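Local atomic coordinates of probable sugar kinase (Clostridium perfringens, PDB entry 3KZH), a protein that probably acts as a sugar kinase of the ribokinase-like pfkB family, transferring a phosphate group to a carbohydrate substrate. Residues D205-A210 with V222-D227; D229-N234 with D275-A280; F279-S284 with T310-E315. One frame throughout, in Å; residues are numbered along the deposited sequence.

Contact 1: D205-A210 with V222-D227; sequences DDLIKA and VFISLD
Leu207 reaches from the helical segment 205-210 to the segment 222-227 and meets two side chains there, Ile224 and Leu226, each in a different attitude. With Leu226 the approach is tip to tip: the two leucines extend toward each other and end methyl against methyl, Leu207 CD2 lying 3.8 Å from Leu226 CD2. The second branches meet as well, Leu207 CD1 standing 3.9 Å from Leu226 CD1, so the forked ends face each other as two matched pairs. With Ile224 the manner changes. The two side chains run antiparallel, each passing the other's flank, and the contact is made alongside, between Leu207 CD2 and Ile224 CD1 at 3.9 Å; the CG2 branch of Ile224 lies a little farther from the same methyl, at 4.1 Å. Leu207 CD2 is therefore the shared methyl of the contact, touched by Ile224 of the strand and by Leu226 just after its end, whereas CD1 serves Leu226.

With CG1 of Ile224 anti to the carbonyl carbon (chi1 -58°) and the chain extended beyond it (chi2 162°), CD1 reaches Leu207 while CG2 lies beside the same methyl. The contact is wholly apolar and all three side chains are buried, with the CA atoms of Leu207 and Ile224 8.2 Å apart.

Side chains alternate along the strand: Ile224 faces helix 204-217, while Phe223 packs against helices 255-268 and 273-288 on the other face of the sheet, and Ser225 touches the bound beta-D-glucopyranose. Phe232 of the adjacent antiparallel strand 231-234 touches Leu207 and Ile208, and Ile201, from the loop before helix 204-217, packs on Leu207 and Ala210.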
ATOM      1  N   ASP A 205      14.190   0.268 -46.567  1.00 37.48           N
ATOM      2  CA  ASP A 205      14.624  -0.993 -47.175  1.00 36.82           C
ATOM      3  C   ASP A 205      15.138  -1.992 -46.141  1.00 35.49           C
ATOM      4  O   ASP A 205      14.876  -3.189 -46.250  1.00 34.91           O
ATOM      5  CB  ASP A 205      15.669  -0.744 -48.271  1.00 39.45           C
ATOM      6  CG  ASP A 205      15.056  -0.177 -49.552  1.00 42.45           C
ATOM      7  OD1 ASP A 205      14.084  -0.774 -50.075  1.00 43.53           O
ATOM      8  OD2 ASP A 205      15.543   0.867 -50.039  1.00 43.58           O
ATOM      9  N   ASP A 206      15.803  -1.483 -45.104  1.00 35.13           N
ATOM     10  CA  ASP A 206      16.326  -2.327 -44.024  1.00 34.92           C
ATOM     11  C   ASP A 206      15.177  -2.814 -43.137  1.00 33.13           C
ATOM     12  O   ASP A 206      15.214  -3.942 -42.624  1.00 30.83           O
ATOM     13  CB  ASP A 206      17.356  -1.576 -43.188  1.00 37.56           C
ATOM     14  CG  ASP A 206      18.596  -1.178 -43.980  1.00 39.37           C
ATOM     15  OD1 ASP A 206      18.976  -1.892 -44.933  1.00 40.26           O
ATOM     16  OD2 ASP A 206      19.192  -0.136 -43.640  1.00 39.64           O
ATOM     17  N   LEU A 207      14.145  -1.969 -43.010  1.00 29.09           N
ATOM     18  CA  LEU A 207      12.931  -2.267 -42.241  1.00 27.87           C
ATOM     19  C   LEU A 207      12.176  -3.392 -42.927  1.00 26.95           C
ATOM     20  O   LEU A 207      11.715  -4.304 -42.257  1.00 22.87           O
ATOM     21  CB  LEU A 207      12.028  -1.033 -42.126  1.00 27.31           C
ATOM     22  CG  LEU A 207      12.288  -0.044 -40.992  1.00 27.10           C
ATOM     23  CD1 LEU A 207      11.576   1.265 -41.234  1.00 23.91           C
ATOM     24  CD2 LEU A 207      11.872  -0.671 -39.662  1.00 27.49           C
ATOM     25  N   ILE A 208      12.108  -3.340 -44.263  1.00 27.70           N
ATOM     26  CA  ILE A 208      11.455  -4.377 -45.068  1.00 29.54           C
ATOM     27  C   ILE A 208      12.262  -5.683 -44.993  1.00 30.58           C
ATOM     28  O   ILE A 208      11.679  -6.752 -44.846  1.00 30.18           O
ATOM     29  CB  ILE A 208      11.239  -3.926 -46.559  1.00 29.92           C
ATOM     30  CG1 ILE A 208      10.278  -2.731 -46.613  1.00 31.05           C
ATOM     31  CG2 ILE A 208      10.641  -5.066 -47.408  1.00 28.31           C
ATOM     32  CD1 ILE A 208      10.200  -2.024 -47.971  1.00 31.87           C
ATOM     33  N   LYS A 209      13.594  -5.568 -44.983  1.00 32.03           N
ATOM     34  CA  LYS A 209      14.510  -6.721 -44.915  1.00 32.28           C
ATOM     35  C   LYS A 209      14.447  -7.421 -43.549  1.00 29.81           C
ATOM     36  O   LYS A 209      14.405  -8.653 -43.479  1.00 28.69           O
ATOM     37  CB  LYS A 209      15.944  -6.267 -45.225  1.00 34.77           C
ATOM     38  CG  LYS A 209      16.978  -7.376 -45.388  1.00 39.44           C
ATOM     39  CD  LYS A 209      18.401  -6.812 -45.394  1.00 43.32           C
ATOM     40  CE  LYS A 209      19.437  -7.941 -45.312  1.00 45.88           C
ATOM     41  NZ  LYS A 209      20.817  -7.445 -45.036  1.00 46.73           N
ATOM     42  N   ALA A 210      14.402  -6.621 -42.482  1.00 28.80           N
ATOM     43  CA  ALA A 210      14.327  -7.104 -41.096  1.00 28.10           C
ATOM     44  C   ALA A 210      13.026  -7.843 -40.844  1.00 27.18           C
ATOM     45  O   ALA A 210      13.024  -8.993 -40.388  1.00 22.17           O
ATOM     46  CB  ALA A 210      14.452  -5.948 -40.140  1.00 26.98           C
ATOM     47  N   VAL A 222       4.755  -8.651 -37.721  1.00 21.79           N
ATOM     48  CA  VAL A 222       5.847  -7.798 -37.229  1.00 23.08           C
ATOM     49  C   VAL A 222       5.467  -6.321 -37.083  1.00 21.58           C
ATOM     50  O   VAL A 222       4.932  -5.726 -37.998  1.00 21.01           O
ATOM     51  CB  VAL A 222       7.120  -7.907 -38.138  1.00 23.98           C
ATOM     52  CG1 VAL A 222       8.283  -7.046 -37.585  1.00 22.46           C
ATOM     53  CG2 VAL A 222       7.567  -9.343 -38.254  1.00 24.83           C
ATOM     54  N   PHE A 223       5.759  -5.754 -35.916  1.00 20.78           N
ATOM     55  CA  PHE A 223       5.505  -4.342 -35.623  1.00 22.96           C
ATOM     56  C   PHE A 223       6.794  -3.736 -35.053  1.00 24.07           C
ATOM     57  O   PHE A 223       7.281  -4.183 -34.017  1.00 23.73           O
ATOM     58  CB  PHE A 223       4.361  -4.169 -34.610  1.00 21.94           C
ATOM     59  CG  PHE A 223       3.036  -4.685 -35.083  1.00 22.56           C
ATOM     60  CD1 PHE A 223       2.223  -3.909 -35.927  1.00 21.09           C
ATOM     61  CD2 PHE A 223       2.621  -5.986 -34.742  1.00 22.61           C
ATOM     62  CE1 PHE A 223       1.013  -4.432 -36.443  1.00 18.35           C
ATOM     63  CE2 PHE A 223       1.411  -6.519 -35.250  1.00 22.75           C
ATOM     64  CZ  PHE A 223       0.606  -5.729 -36.110  1.00 19.96           C
ATOM     65  N   ILE A 224       7.378  -2.771 -35.764  1.00 24.35           N
ATOM     66  CA  ILE A 224       8.613  -2.118 -35.313  1.00 25.17           C
ATOM     67  C   ILE A 224       8.349  -0.642 -34.982  1.00 26.04           C
ATOM     68  O   ILE A 224       8.017   0.151 -35.868  1.00 25.75           O
ATOM     69  CB  ILE A 224       9.806  -2.274 -36.361  1.00 23.75           C
ATOM     70  CG1 ILE A 224      10.102  -3.755 -36.629  1.00 21.85           C
ATOM     71  CG2 ILE A 224      11.106  -1.677 -35.799  1.00 22.80           C
ATOM     72  CD1 ILE A 224      10.907  -4.043 -37.886  1.00 21.10           C
ATOM     73  N   SER A 225       8.474  -0.294 -33.699  1.00 28.16           N
ATOM     74  CA  SER A 225       8.275   1.084 -33.220  1.00 28.18           C
ATOM     75  C   SER A 225       9.474   1.908 -33.660  1.00 26.14           C
ATOM     76  O   SER A 225      10.606   1.459 -33.517  1.00 21.63           O
ATOM     77  CB  SER A 225       8.176   1.140 -31.691  1.00 26.84           C
ATOM     78  OG  SER A 225       7.119   0.355 -31.209  1.00 34.45           O
ATOM     79  N   LEU A 226       9.217   3.084 -34.238  1.00 26.71           N
ATOM     80  CA  LEU A 226      10.281   3.969 -34.724  1.00 28.94           C
ATOM     81  C   LEU A 226      10.209   5.339 -34.057  1.00 29.31           C
ATOM     82  O   LEU A 226      10.488   6.367 -34.688  1.00 30.10           O
ATOM     83  CB  LEU A 226      10.171   4.124 -36.245  1.00 29.84           C
ATOM     84  CG  LEU A 226      10.081   2.879 -37.128  1.00 31.16           C
ATOM     85  CD1 LEU A 226       9.733   3.301 -38.533  1.00 33.88           C
ATOM     86  CD2 LEU A 226      11.382   2.081 -37.065  1.00 33.12           C
ATOM     87  N   ASP A 227       9.830   5.335 -32.776  1.00 30.57           N
ATOM     88  CA  ASP A 227       9.672   6.536 -31.939  1.00 31.82           C
ATOM     89  C   ASP A 227       8.770   7.618 -32.561  1.00 33.08           C
ATOM     90  O   ASP A 227       7.554   7.427 -32.654  1.00 33.68           O
ATOM     91  CB  ASP A 227      11.040   7.104 -31.504  1.00 31.18           C
ATOM     92  CG  ASP A 227      11.713   6.286 -30.393  1.00 34.67           C
ATOM     93  OD1 ASP A 227      11.213   5.201 -30.008  1.00 34.92           O
ATOM     94  OD2 ASP A 227      12.760   6.749 -29.888  1.00 36.01           O
TER

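Contact 2: D229-N234 with D275-A280; sequences DGIFYN and DIVKFA
Val277 sends its two methyls to two different residues of strand 231-234, and in this fork lies the whole of the close packing. CG1 meets the branched part of Ile231, 4.1 Å from Ile231 CB, the two side chains lying alongside in opposite senses. CG2 goes to Tyr233, 3.8 Å from Tyr233 CD2, where the valine stands roughly square to the tyrosine side chain and the methyl comes to the ring obliquely. The division follows from the valine torsion: CG1 stands anti to the backbone N (chi1 176°) and CG2 anti to the carbonyl carbon. Tyr233 holds its ring between the backbone N and the carbonyl carbon (chi1 62°), which sets CD2 beside the methyl.

All three of these residues are buried. Toward the solvent side the chemistry changes: Lys278, next along the helix, is partly exposed and makes a cation-pi contact with Trp312 and a long, weak ion pair with Glu314. Phe232 belongs to the opposite face of the sheet and packs on helix 204-217.

Such helix-on-sheet packing, here through a valine, an isoleucine and a tyrosine, is in keeping with the layered alpha/beta architecture of the ribokinase-like fold.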
ATOM      1  N   ASP A 229       8.853   8.598 -35.768  1.00 31.87           N
ATOM      2  CA  ASP A 229       8.509   8.209 -37.141  1.00 30.37           C
ATOM      3  C   ASP A 229       7.349   7.210 -37.244  1.00 28.05           C
ATOM      4  O   ASP A 229       6.994   6.767 -38.337  1.00 25.48           O
ATOM      5  CB  ASP A 229       9.739   7.673 -37.885  1.00 33.13           C
ATOM      6  CG  ASP A 229      10.875   8.675 -37.954  1.00 37.24           C
ATOM      7  OD1 ASP A 229      10.630   9.869 -38.232  1.00 39.93           O
ATOM      8  OD2 ASP A 229      12.028   8.254 -37.733  1.00 41.26           O
ATOM      9  N   GLY A 230       6.786   6.846 -36.096  1.00 25.45           N
ATOM     10  CA  GLY A 230       5.654   5.946 -36.075  1.00 25.05           C
ATOM     11  C   GLY A 230       5.915   4.466 -35.948  1.00 24.08           C
ATOM     12  O   GLY A 230       6.822   4.027 -35.251  1.00 22.19           O
ATOM     13  N   ILE A 231       5.054   3.692 -36.596  1.00 23.35           N
ATOM     14  CA  ILE A 231       5.125   2.245 -36.548  1.00 22.70           C
ATOM     15  C   ILE A 231       5.244   1.668 -37.935  1.00 22.85           C
ATOM     16  O   ILE A 231       4.492   2.032 -38.835  1.00 22.55           O
ATOM     17  CB  ILE A 231       3.832   1.646 -35.894  1.00 22.34           C
ATOM     18  CG1 ILE A 231       3.599   2.225 -34.491  1.00 22.30           C
ATOM     19  CG2 ILE A 231       3.836   0.109 -35.912  1.00 21.50           C
ATOM     20  CD1 ILE A 231       4.594   1.864 -33.431  1.00 26.31           C
ATOM     21  N   PHE A 232       6.174   0.730 -38.070  1.00 21.54           N
ATOM     22  CA  PHE A 232       6.382  -0.003 -39.303  1.00 19.41           C
ATOM     23  C   PHE A 232       5.731  -1.371 -39.059  1.00 18.02           C
ATOM     24  O   PHE A 232       5.978  -1.995 -38.031  1.00 17.52           O
ATOM     25  CB  PHE A 232       7.884  -0.162 -39.590  1.00 17.86           C
ATOM     26  CG  PHE A 232       8.178  -0.982 -40.812  1.00 16.78           C
ATOM     27  CD1 PHE A 232       8.146  -0.392 -42.090  1.00 15.31           C
ATOM     28  CD2 PHE A 232       8.406  -2.377 -40.702  1.00 14.87           C
ATOM     29  CE1 PHE A 232       8.329  -1.177 -43.247  1.00 15.05           C
ATOM     30  CE2 PHE A 232       8.587  -3.173 -41.846  1.00 16.54           C
ATOM     31  CZ  PHE A 232       8.548  -2.578 -43.123  1.00 17.57           C
ATOM     32  N   TYR A 233       4.963  -1.859 -40.028  1.00 17.57           N
ATOM     33  CA  TYR A 233       4.307  -3.161 -39.903  1.00 19.03           C
ATOM     34  C   TYR A 233       4.525  -4.066 -41.110  1.00 21.59           C
ATOM     35  O   TYR A 233       4.724  -3.575 -42.228  1.00 20.16           O
ATOM     36  CB  TYR A 233       2.797  -2.994 -39.660  1.00 14.75           C
ATOM     37  CG  TYR A 233       2.009  -2.308 -40.772  1.00 12.52           C
ATOM     38  CD1 TYR A 233       1.446  -3.048 -41.841  1.00 10.12           C
ATOM     39  CD2 TYR A 233       1.796  -0.926 -40.751  1.00 10.44           C
ATOM     40  CE1 TYR A 233       0.699  -2.421 -42.864  1.00 10.71           C
ATOM     41  CE2 TYR A 233       1.037  -0.287 -41.770  1.00 12.69           C
ATOM     42  CZ  TYR A 233       0.504  -1.045 -42.824  1.00 12.50           C
ATOM     43  OH  TYR A 233      -0.146  -0.424 -43.873  1.00 15.63           O
ATOM     44  N   ASN A 234       4.353  -5.374 -40.893  1.00 23.18           N
ATOM     45  CA  ASN A 234       4.473  -6.382 -41.955  1.00 24.40           C
ATOM     46  C   ASN A 234       3.846  -7.697 -41.498  1.00 25.23           C
ATOM     47  O   ASN A 234       4.218  -8.229 -40.457  1.00 22.80           O
ATOM     48  CB  ASN A 234       5.945  -6.608 -42.341  1.00 23.22           C
ATOM     49  CG  ASN A 234       6.127  -7.292 -43.715  1.00 22.19           C
ATOM     50  OD1 ASN A 234       5.172  -7.662 -44.394  1.00 17.57           O
ATOM     51  ND2 ASN A 234       7.378  -7.473 -44.103  1.00 22.00           N
ATOM     52  N   ASP A 275      -5.867  -0.638 -39.363  1.00 26.87           N
ATOM     53  CA  ASP A 275      -6.707  -0.150 -38.275  1.00 27.28           C
ATOM     54  C   ASP A 275      -6.204  -0.574 -36.886  1.00 24.68           C
ATOM     55  O   ASP A 275      -6.427   0.147 -35.914  1.00 23.22           O
ATOM     56  CB  ASP A 275      -8.181  -0.542 -38.498  1.00 29.02           C
ATOM     57  CG  ASP A 275      -8.811   0.170 -39.698  1.00 30.76           C
ATOM     58  OD1 ASP A 275      -8.695   1.410 -39.807  1.00 31.81           O
ATOM     59  OD2 ASP A 275      -9.426  -0.520 -40.540  1.00 32.32           O
ATOM     60  N   ILE A 276      -5.532  -1.728 -36.800  1.00 23.86           N
ATOM     61  CA  ILE A 276      -4.950  -2.239 -35.538  1.00 22.76           C
ATOM     62  C   ILE A 276      -3.788  -1.315 -35.151  1.00 20.86           C
ATOM     63  O   ILE A 276      -3.670  -0.902 -33.992  1.00 19.40           O
ATOM     64  CB  ILE A 276      -4.389  -3.696 -35.685  1.00 23.92           C
ATOM     65  CG1 ILE A 276      -5.509  -4.682 -36.012  1.00 24.41           C
ATOM     66  CG2 ILE A 276      -3.657  -4.139 -34.410  1.00 23.68           C
ATOM     67  CD1 ILE A 276      -5.031  -6.111 -36.281  1.00 23.48           C
ATOM     68  N   VAL A 277      -2.982  -0.968 -36.156  1.00 19.61           N
ATOM     69  CA  VAL A 277      -1.822  -0.084 -36.028  1.00 19.55           C
ATOM     70  C   VAL A 277      -2.250   1.311 -35.558  1.00 19.54           C
ATOM     71  O   VAL A 277      -1.632   1.863 -34.655  1.00 15.95           O
ATOM     72  CB  VAL A 277      -1.035  -0.039 -37.388  1.00 18.08           C
ATOM     73  CG1 VAL A 277       0.108   0.907 -37.352  1.00 16.09           C
ATOM     74  CG2 VAL A 277      -0.465  -1.385 -37.684  1.00 14.48           C
ATOM     75  N   LYS A 278      -3.369   1.804 -36.094  1.00 19.49           N
ATOM     76  CA  LYS A 278      -3.907   3.118 -35.742  1.00 22.22           C
ATOM     77  C   LYS A 278      -4.519   3.181 -34.351  1.00 19.28           C
ATOM     78  O   LYS A 278      -4.280   4.150 -33.616  1.00 16.46           O
ATOM     79  CB  LYS A 278      -4.939   3.580 -36.771  1.00 25.37           C
ATOM     80  CG  LYS A 278      -4.360   4.064 -38.084  1.00 27.31           C
ATOM     81  CD  LYS A 278      -5.482   4.482 -39.011  1.00 28.35           C
ATOM     82  CE  LYS A 278      -5.023   4.484 -40.445  1.00 32.21           C
ATOM     83  NZ  LYS A 278      -6.154   4.633 -41.404  1.00 34.20           N
ATOM     84  N   PHE A 279      -5.255   2.119 -33.987  1.00 18.28           N
ATOM     85  CA  PHE A 279      -5.929   1.982 -32.682  1.00 17.30           C
ATOM     86  C   PHE A 279      -4.868   1.876 -31.584  1.00 15.88           C
ATOM     87  O   PHE A 279      -4.927   2.590 -30.586  1.00 15.51           O
ATOM     88  CB  PHE A 279      -6.875   0.751 -32.676  1.00 15.51           C
ATOM     89  CG  PHE A 279      -7.753   0.647 -31.435  1.00 17.74           C
ATOM     90  CD1 PHE A 279      -9.068   1.158 -31.441  1.00 14.47           C
ATOM     91  CD2 PHE A 279      -7.242   0.112 -30.222  1.00 15.68           C
ATOM     92  CE1 PHE A 279      -9.864   1.147 -30.259  1.00 14.83           C
ATOM     93  CE2 PHE A 279      -8.028   0.101 -29.035  1.00 16.30           C
ATOM     94  CZ  PHE A 279      -9.341   0.623 -29.057  1.00 14.97           C
ATOM     95  N   ALA A 280      -3.922   0.961 -31.780  1.00 15.84           N
ATOM     96  CA  ALA A 280      -2.823   0.732 -30.848  1.00 17.12           C
ATOM     97  C   ALA A 280      -1.899   1.945 -30.708  1.00 17.17           C
ATOM     98  O   ALA A 280      -1.364   2.197 -29.633  1.00 14.24           O
ATOM     99  CB  ALA A 280      -2.036  -0.484 -31.281  1.00 15.10           C
TER

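Contact 3: F279-S284 with T310-E315; sequences FAMTMS and TTWEEE
Trp312, on the edge strand 312-317 of the large sheet, points its six-membered ring at helix 273-288, part of the alpha/beta layering of the ribokinase-like fold, and forms a Met-aromatic contact with Met281, here selenomethionine. The selenium approaches the rim of the ring rather than its face: Met281 SE is 4.0 Å from Trp312 CZ3, and seen from the centroid of the six-membered ring it stands 77° off the normal. The two side chains overlap head to tail, and the methionine chain bends at chi3 (-37°), placing CE beside CZ3 as well.

Apolar packing also comes from the loop just before the strand, where Thr310 CG2 sits over the centre of one face of the Trp312 ring, 3.7 Å above its plane. Beyond the two segments, Leu307 of helix 300-308 and Ile242 and Ala244 of the neighbouring strand also pack on this tryptophan.

Polar contacts centre on Thr282, whose side chain is set nearly perpendicular to that of Trp312. Its hydroxyl is hydrogen-bonded to Lys278 O one turn back, and a water donates to Thr282 OG1 at 2.6 Å and to Thr310 OG1 at 2.8 Å, bridging the segments. In the plane of the indole, Thr282 OG1 lies 3.5 Å from Trp312 CH2.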
ATOM      1  N   PHE A 279      -5.255   2.119 -33.987  1.00 18.28           N
ATOM      2  CA  PHE A 279      -5.929   1.982 -32.682  1.00 17.30           C
ATOM      3  C   PHE A 279      -4.868   1.876 -31.584  1.00 15.88           C
ATOM      4  O   PHE A 279      -4.927   2.590 -30.586  1.00 15.51           O
ATOM      5  CB  PHE A 279      -6.875   0.751 -32.676  1.00 15.51           C
ATOM      6  CG  PHE A 279      -7.753   0.647 -31.435  1.00 17.74           C
ATOM      7  CD1 PHE A 279      -9.068   1.158 -31.441  1.00 14.47           C
ATOM      8  CD2 PHE A 279      -7.242   0.112 -30.222  1.00 15.68           C
ATOM      9  CE1 PHE A 279      -9.864   1.147 -30.259  1.00 14.83           C
ATOM     10  CE2 PHE A 279      -8.028   0.101 -29.035  1.00 16.30           C
ATOM     11  CZ  PHE A 279      -9.341   0.623 -29.057  1.00 14.97           C
ATOM     12  N   ALA A 280      -3.922   0.961 -31.780  1.00 15.84           N
ATOM     13  CA  ALA A 280      -2.823   0.732 -30.848  1.00 17.12           C
ATOM     14  C   ALA A 280      -1.899   1.945 -30.708  1.00 17.17           C
ATOM     15  O   ALA A 280      -1.364   2.197 -29.633  1.00 14.24           O
ATOM     16  CB  ALA A 280      -2.036  -0.484 -31.281  1.00 15.10           C
HETATM   17  N   MSE A 281      -1.738   2.703 -31.792  1.00 17.75           N
HETATM   18  CA  MSE A 281      -0.899   3.893 -31.786  1.00 20.37           C
HETATM   19  C   MSE A 281      -1.583   5.028 -31.045  1.00 20.48           C
HETATM   20  O   MSE A 281      -0.915   5.793 -30.342  1.00 15.74           O
HETATM   21  CB  MSE A 281      -0.551   4.314 -33.199  1.00 25.47           C
HETATM   22  CG  MSE A 281       0.886   4.772 -33.348  1.00 32.46           C
HETATM   23 SE   MSE A 281       1.345   5.197 -35.172  1.00 51.45          SE
HETATM   24  CE  MSE A 281       0.369   3.863 -36.047  1.00 27.61           C
ATOM     25  N   THR A 282      -2.916   5.102 -31.176  1.00 19.69           N
ATOM     26  CA  THR A 282      -3.741   6.108 -30.477  1.00 20.16           C
ATOM     27  C   THR A 282      -3.619   5.888 -28.959  1.00 18.67           C
ATOM     28  O   THR A 282      -3.507   6.849 -28.205  1.00 17.38           O
ATOM     29  CB  THR A 282      -5.240   6.046 -30.924  1.00 17.71           C
ATOM     30  OG1 THR A 282      -5.329   6.398 -32.311  1.00 16.60           O
ATOM     31  CG2 THR A 282      -6.108   7.002 -30.117  1.00 13.68           C
HETATM   32  N   MSE A 283      -3.580   4.612 -28.551  1.00 16.12           N
HETATM   33  CA  MSE A 283      -3.421   4.189 -27.146  1.00 16.60           C
HETATM   34  C   MSE A 283      -2.032   4.566 -26.644  1.00 15.53           C
HETATM   35  O   MSE A 283      -1.869   5.004 -25.494  1.00 10.77           O
HETATM   36  CB  MSE A 283      -3.606   2.675 -26.999  1.00 16.75           C
HETATM   37  CG  MSE A 283      -5.009   2.205 -27.222  1.00 18.04           C
HETATM   38 SE   MSE A 283      -5.332   0.386 -26.623  1.00 36.21          SE
HETATM   39  CE  MSE A 283      -4.644   0.617 -24.828  1.00  9.66           C
ATOM     40  N   SER A 284      -1.035   4.387 -27.514  1.00 12.42           N
ATOM     41  CA  SER A 284       0.345   4.724 -27.190  1.00 17.34           C
ATOM     42  C   SER A 284       0.486   6.240 -27.081  1.00 19.07           C
ATOM     43  O   SER A 284       1.125   6.718 -26.154  1.00 18.44           O
ATOM     44  CB  SER A 284       1.303   4.162 -28.246  1.00 16.31           C
ATOM     45  OG  SER A 284       2.652   4.388 -27.886  1.00 16.96           O
ATOM     46  N   THR A 310      -7.511  12.386 -35.194  1.00 38.15           N
ATOM     47  CA  THR A 310      -6.104  12.314 -35.609  1.00 37.39           C
ATOM     48  C   THR A 310      -5.866  12.311 -37.123  1.00 37.32           C
ATOM     49  O   THR A 310      -6.571  11.643 -37.884  1.00 37.93           O
ATOM     50  CB  THR A 310      -5.375  11.083 -34.937  1.00 36.62           C
ATOM     51  OG1 THR A 310      -5.464  11.189 -33.511  1.00 35.10           O
ATOM     52  CG2 THR A 310      -3.885  11.023 -35.297  1.00 33.49           C
ATOM     53  N   THR A 311      -4.861  13.082 -37.536  1.00 37.36           N
ATOM     54  CA  THR A 311      -4.439  13.174 -38.932  1.00 38.22           C
ATOM     55  C   THR A 311      -3.222  12.251 -39.058  1.00 37.70           C
ATOM     56  O   THR A 311      -2.242  12.403 -38.316  1.00 37.34           O
ATOM     57  CB  THR A 311      -4.086  14.634 -39.329  1.00 38.36           C
ATOM     58  OG1 THR A 311      -5.275  15.432 -39.276  1.00 37.81           O
ATOM     59  CG2 THR A 311      -3.504  14.703 -40.753  1.00 38.19           C
ATOM     60  N   TRP A 312      -3.301  11.309 -39.998  1.00 37.22           N
ATOM     61  CA  TRP A 312      -2.243  10.325 -40.215  1.00 37.94           C
ATOM     62  C   TRP A 312      -1.404  10.480 -41.481  1.00 37.93           C
ATOM     63  O   TRP A 312      -1.871  10.983 -42.500  1.00 38.21           O
ATOM     64  CB  TRP A 312      -2.831   8.894 -40.221  1.00 38.38           C
ATOM     65  CG  TRP A 312      -3.738   8.524 -39.054  1.00 39.67           C
ATOM     66  CD1 TRP A 312      -5.098   8.637 -39.011  1.00 38.91           C
ATOM     67  CD2 TRP A 312      -3.341   7.987 -37.783  1.00 39.65           C
ATOM     68  NE1 TRP A 312      -5.578   8.214 -37.793  1.00 39.38           N
ATOM     69  CE2 TRP A 312      -4.526   7.806 -37.017  1.00 39.80           C
ATOM     70  CE3 TRP A 312      -2.103   7.637 -37.208  1.00 38.68           C
ATOM     71  CZ2 TRP A 312      -4.507   7.296 -35.697  1.00 40.03           C
ATOM     72  CZ3 TRP A 312      -2.082   7.125 -35.884  1.00 38.75           C
ATOM     73  CH2 TRP A 312      -3.280   6.964 -35.152  1.00 38.84           C
ATOM     74  N   GLU A 313      -0.147  10.050 -41.384  1.00 38.41           N
ATOM     75  CA  GLU A 313       0.782  10.019 -42.510  1.00 37.41           C
ATOM     76  C   GLU A 313       0.895   8.517 -42.732  1.00 36.67           C
ATOM     77  O   GLU A 313       1.339   7.791 -41.839  1.00 34.59           O
ATOM     78  CB  GLU A 313       2.144  10.614 -42.149  1.00 38.11           C
ATOM     79  CG  GLU A 313       2.216  12.129 -42.266  1.00 41.13           C
ATOM     80  CD  GLU A 313       3.568  12.693 -41.871  1.00 42.82           C
ATOM     81  OE1 GLU A 313       4.606  12.069 -42.186  1.00 43.73           O
ATOM     82  OE2 GLU A 313       3.590  13.770 -41.241  1.00 44.14           O
ATOM     83  N   GLU A 314       0.365   8.054 -43.865  1.00 36.41           N
ATOM     84  CA  GLU A 314       0.351   6.632 -44.218  1.00 35.46           C
ATOM     85  C   GLU A 314       1.155   6.339 -45.473  1.00 33.69           C
ATOM     86  O   GLU A 314       1.148   7.121 -46.415  1.00 32.49           O
ATOM     87  CB  GLU A 314      -1.094   6.137 -44.412  1.00 34.76           C
ATOM     88  CG  GLU A 314      -2.002   6.304 -43.206  1.00 33.88           C
ATOM     89  CD  GLU A 314      -3.413   5.825 -43.460  1.00 34.47           C
ATOM     90  OE1 GLU A 314      -3.598   4.622 -43.723  1.00 35.29           O
ATOM     91  OE2 GLU A 314      -4.348   6.644 -43.368  1.00 36.24           O
ATOM     92  N   GLU A 315       1.858   5.209 -45.458  1.00 34.96           N
ATOM     93  CA  GLU A 315       2.702   4.743 -46.563  1.00 35.70           C
ATOM     94  C   GLU A 315       2.483   3.237 -46.697  1.00 36.54           C
ATOM     95  O   GLU A 315       2.417   2.539 -45.686  1.00 36.91           O
ATOM     96  CB  GLU A 315       4.190   5.011 -46.255  1.00 36.63           C
ATOM     97  CG  GLU A 315       4.612   6.491 -46.253  1.00 38.57           C
ATOM     98  CD  GLU A 315       6.007   6.750 -45.678  1.00 40.05           C
ATOM     99  OE1 GLU A 315       6.966   6.014 -45.995  1.00 39.12           O
ATOM    100  OE2 GLU A 315       6.153   7.731 -44.922  1.00 41.90           O
TER
HETATM  101  O   HOH W   1      -4.311   8.811 -32.577  1.00 37.52           O

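How the contacts relate
Contacts 2 and 3 share Phe279 and Ala280 of helix 273-288, which packs on strand 231-234 through Val277 and on edge strand 312-317 through Met281 and Thr282; the two centres lie 6 Å apart. Contact 1 uses helix 204-217 on the other face of the same sheet and joins contact 2 through backbone pairing, Ile224 N to Phe232 O at 2.8 Å. All three are largely buried, but their chemistry differs with place. Contacts 1 and 2, on inner strands, bring only apolar groups and a tyrosine ring together, whereas contact 3, at the sheet edge, has a partly exposed tryptophan and adds a bridging water and a threonine hydroxyl beside the ring.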